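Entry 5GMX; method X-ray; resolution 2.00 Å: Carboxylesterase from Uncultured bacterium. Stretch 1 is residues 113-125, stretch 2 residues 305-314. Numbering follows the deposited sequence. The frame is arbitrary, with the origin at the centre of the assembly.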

# COMPACT_ATOMS: atom_id res chain seq x y z
N VAL A 113 -6.48 18.33 -2.08
CA VAL A 113 -6.19 17.03 -1.48
C VAL A 113 -6.20 15.93 -2.54
O VAL A 113 -5.34 15.05 -2.55
N ALA A 114 -7.14 16.02 -3.48
CA ALA A 114 -7.21 15.07 -4.59
C ALA A 114 -5.92 15.09 -5.44
O ALA A 114 -5.45 14.03 -5.86
N GLN A 115 -5.36 16.27 -5.66
CA GLN A 115 -4.10 16.38 -6.40
C GLN A 115 -2.90 15.83 -5.63
O GLN A 115 -2.03 15.17 -6.20
N LEU A 116 -2.84 16.12 -4.33
CA LEU A 116 -1.80 15.57 -3.46
C LEU A 116 -1.84 14.03 -3.48
O LEU A 116 -0.80 13.38 -3.57
N LEU A 117 -3.04 13.47 -3.38
CA LEU A 117 -3.19 12.01 -3.30
C LEU A 117 -2.99 11.30 -4.63
O LEU A 117 -2.83 10.08 -4.64
N SER A 118 -3.00 12.05 -5.74
CA SER A 118 -2.78 11.46 -7.06
C SER A 118 -1.41 11.81 -7.63
O SER A 118 -1.20 11.74 -8.84
N HIS A 119 -0.48 12.17 -6.74
CA HIS A 119 0.92 12.41 -7.10
C HIS A 119 1.05 13.57 -8.08
O HIS A 119 1.93 13.58 -8.93
N GLN A 120 0.16 14.56 -7.95
CA GLN A 120 0.20 15.74 -8.81
C GLN A 120 0.64 17.01 -8.10
O GLN A 120 0.51 18.10 -8.65
N ALA A 121 1.12 16.90 -6.86
CA ALA A 121 1.58 18.08 -6.13
C ALA A 121 3.00 18.47 -6.53
O ALA A 121 3.45 19.58 -6.25
N GLY A 122 3.73 17.54 -7.15
CA GLY A 122 5.06 17.85 -7.65
C GLY A 122 6.17 17.84 -6.62
O GLY A 122 7.24 18.37 -6.87
N ILE A 123 5.94 17.24 -5.46
CA ILE A 123 7.01 17.13 -4.48
C ILE A 123 7.39 15.66 -4.31
O ILE A 123 7.31 15.08 -3.22
N CYS A 124 7.80 15.08 -5.44
CA CYS A 124 7.96 13.64 -5.58
C CYS A 124 9.00 13.04 -4.62
O CYS A 124 8.96 11.84 -4.31
N GLY A 125 9.91 13.88 -4.15
CA GLY A 125 10.92 13.48 -3.18
C GLY A 125 11.59 14.72 -2.61
O GLY A 125 11.46 15.81 -3.17
N GLU A 305 -11.03 8.49 -10.80
CA GLU A 305 -9.81 8.70 -11.57
C GLU A 305 -9.45 10.19 -11.56
O GLU A 305 -10.29 11.04 -11.87
N GLU A 306 -8.22 10.48 -11.18
CA GLU A 306 -7.74 11.85 -11.11
C GLU A 306 -6.91 12.17 -12.33
O GLU A 306 -6.99 13.27 -12.86
N CYS A 307 -6.11 11.21 -12.77
CA CYS A 307 -5.35 11.44 -14.00
C CYS A 307 -4.91 10.14 -14.64
O CYS A 307 -4.93 9.10 -14.00
N PHE A 308 -4.56 10.20 -15.92
CA PHE A 308 -4.08 9.02 -16.64
C PHE A 308 -3.01 9.47 -17.62
O PHE A 308 -3.30 9.79 -18.76
N ARG A 309 -1.76 9.49 -17.16
CA ARG A 309 -0.67 10.12 -17.92
C ARG A 309 0.64 9.38 -17.72
O ARG A 309 0.80 8.67 -16.74
N LYS A 310 1.58 9.58 -18.63
CA LYS A 310 2.93 9.06 -18.44
C LYS A 310 3.50 9.67 -17.17
O LYS A 310 3.51 10.90 -17.01
N ASP A 311 3.96 8.82 -16.27
CA ASP A 311 4.39 9.29 -14.96
C ASP A 311 5.83 9.77 -14.98
O ASP A 311 6.72 9.06 -15.46
N GLU A 312 6.07 10.96 -14.42
CA GLU A 312 7.39 11.59 -14.41
C GLU A 312 8.44 10.77 -13.67
O GLU A 312 9.64 10.98 -13.85
N VAL A 313 8.00 9.86 -12.80
CA VAL A 313 8.94 9.08 -12.00
C VAL A 313 8.98 7.62 -12.44
O VAL A 313 10.05 7.05 -12.61
N ILE A 314 7.80 7.02 -12.64
CA ILE A 314 7.71 5.60 -12.98
C ILE A 314 8.02 5.36 -14.46
O ILE A 314 8.61 4.35 -14.82

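The contact between the helix that contains Ala114, with the loop that follows it, and the segment around Glu306 and the strand that includes Arg309 is small, burying 336 Å² summed over both sides. It links parts of the chain that lie far apart in sequence, and the two residues covering the most surface are Glu306 and Gln120, at 72 and 62 Å², which together supply about two fifths of it.

Glu306 points toward the first stretch and folds its side chain with chi1 and chi2 both m (-80° and -67°). Its CB meets CB of Ser118 at 3.6 Å, where the two backbones run close together. From there the chain bends so that the carboxylate reaches the helix, where OE2 of Glu306 lies 3.6 Å from CB of Ala114. A methyl group offers no polar partner, so this is simple packing; OE2 finds its hydrogen bond elsewhere in the structure. The other oxygen, OE1 of Glu306, stays 4.1 Å from NE2 of Gln120, too far for a hydrogen bond.

That amide nitrogen is instead engaged within its own stretch. Gln120 points toward the second stretch, with chi1 m (-58°), chi2 t (-172°) and chi3 at 88°, and its NE2 donates to OG of Ser118 at 2.8 Å with a favourable angle of 160°. Ser118, in the p rotamer, in turn donates through OG to the carbonyl O of Ala114 at 2.8 Å. The serine hydroxyl thus acts as a relay, accepting from the glutamine and donating to the helix, and the chain of bonds ties the amide of Gln120 back to the helical turn. The backbone of Gln120 is also tied to the helix, N of Gln120 bonding to O of Gln115 at 2.9 Å.

With NE2 held in this way, the other end of the amide is turned to Arg309. OE1 of Gln120 accepts from NH2 of Arg309 at 2.7 Å, the one hydrogen bond between the stretches. The distance is short, but the N-H...acceptor angle of 121° makes the bond weak, even though the oxygen lies at the edge of the guanidinium and near its plane. Arg309 reaches it with chi1 m, chi2 t and chi3 m, while its NE is satisfied elsewhere in the structure. Between Glu306 and Arg309 in sequence, Cys307 also points toward the first stretch; its p rotamer places SG 3.6 Å from CD of Gln120 and 4.0 Å from the carbonyl O of Ser118.

A separate, apolar contact forms farther along both stretches. Cys124 (chi1 m, -42°) and Val313 (chi1 t) point toward each other's stretch, and CB of Cys124 lies 4.0 Å from CG2 of Val313. Near this contact, OD1 of Asp311 accepts from N of Val313 at 2.9 Å and from N of Ile314 at 3.0 Å, bracing the backbone that carries the valine.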

# COMPACT_ATOMS: atom_id res chain seq x y z
CB VAL A 113 -7.20 16.70 -0.35
CG1 VAL A 113 -7.01 15.26 0.18
CG2 VAL A 113 -7.05 17.73 0.77
CB ALA A 114 -8.42 15.37 -5.48
CB GLN A 115 -3.83 17.84 -6.78
CG GLN A 115 -4.74 18.37 -7.87
CD GLN A 115 -4.55 19.86 -8.11
OE1 GLN A 115 -4.03 20.58 -7.26
NE2 GLN A 115 -4.96 20.33 -9.29
CB LEU A 116 -1.97 16.08 -2.02
CG LEU A 116 -0.88 15.75 -1.00
CD1 LEU A 116 0.34 16.62 -1.22
CD2 LEU A 116 -1.38 15.86 0.43
CB LEU A 117 -4.56 11.65 -2.75
CG LEU A 117 -4.72 11.86 -1.26
CD1 LEU A 117 -6.17 11.66 -0.88
CD2 LEU A 117 -3.85 10.84 -0.56
CB SER A 118 -3.88 11.88 -8.04
OG SER A 118 -4.01 13.29 -8.11
CB HIS A 119 1.55 11.14 -7.70
CG HIS A 119 1.42 9.94 -6.81
ND1 HIS A 119 2.35 9.62 -5.85
CD2 HIS A 119 0.43 9.02 -6.72
CE1 HIS A 119 1.96 8.53 -5.21
NE2 HIS A 119 0.80 8.15 -5.72
CB GLN A 120 -1.17 15.98 -9.42
CG GLN A 120 -1.70 14.83 -10.23
CD GLN A 120 -2.96 15.21 -10.97
OE1 GLN A 120 -2.91 15.71 -12.09
NE2 GLN A 120 -4.11 14.99 -10.33
CB ALA A 121 1.51 17.85 -4.62
CB ILE A 123 6.63 17.75 -3.12
CG1 ILE A 123 5.21 17.36 -2.73
CG2 ILE A 123 6.71 19.27 -3.20
CD1 ILE A 123 4.81 17.89 -1.38
CB CYS A 124 8.32 13.31 -7.03
SG CYS A 124 7.33 14.28 -8.26
CB GLU A 305 -9.97 8.22 -13.01
CG GLU A 305 -8.69 8.35 -13.82
CD GLU A 305 -8.90 7.98 -15.27
OE1 GLU A 305 -9.42 6.87 -15.54
OE2 GLU A 305 -8.52 8.79 -16.14
CB GLU A 306 -6.94 12.08 -9.83
CG GLU A 306 -7.82 12.31 -8.60
CD GLU A 306 -8.58 13.63 -8.69
OE1 GLU A 306 -7.97 14.63 -9.14
OE2 GLU A 306 -9.78 13.67 -8.33
CB CYS A 307 -4.15 12.37 -13.74
SG CYS A 307 -2.99 11.91 -12.38
CB PHE A 308 -5.24 8.31 -17.35
CG PHE A 308 -4.91 6.92 -17.82
CD1 PHE A 308 -3.65 6.37 -17.62
CD2 PHE A 308 -5.86 6.14 -18.46
CE1 PHE A 308 -3.34 5.08 -18.06
CE2 PHE A 308 -5.58 4.86 -18.89
CZ PHE A 308 -4.31 4.33 -18.69
CB ARG A 309 -0.44 11.58 -17.49
CG ARG A 309 -1.47 12.59 -17.94
CD ARG A 309 -0.94 14.01 -17.72
NE ARG A 309 -0.90 14.36 -16.31
CZ ARG A 309 -1.76 15.18 -15.71
NH1 ARG A 309 -2.72 15.76 -16.41
NH2 ARG A 309 -1.65 15.42 -14.41
CB LYS A 310 3.83 9.35 -19.64
CG LYS A 310 5.24 8.76 -19.50
CD LYS A 310 5.92 8.53 -20.84
CE LYS A 310 6.34 9.85 -21.47
NZ LYS A 310 7.25 10.63 -20.57
CB ASP A 311 4.22 8.18 -13.92
CG ASP A 311 4.34 8.69 -12.50
OD1 ASP A 311 5.48 8.74 -11.99
OD2 ASP A 311 3.30 9.04 -11.91
CB GLU A 312 7.31 12.99 -13.78
CG GLU A 312 6.30 13.94 -14.42
CD GLU A 312 6.71 14.39 -15.82
OE1 GLU A 312 7.93 14.50 -16.09
OE2 GLU A 312 5.81 14.66 -16.65
CB VAL A 313 8.59 9.15 -10.49
CG1 VAL A 313 9.48 8.22 -9.69
CG2 VAL A 313 8.73 10.58 -9.98
CB ILE A 314 6.30 5.05 -12.64
CG1 ILE A 314 6.09 5.04 -11.12
CG2 ILE A 314 6.09 3.65 -13.22
CD1 ILE A 314 4.66 4.79 -10.69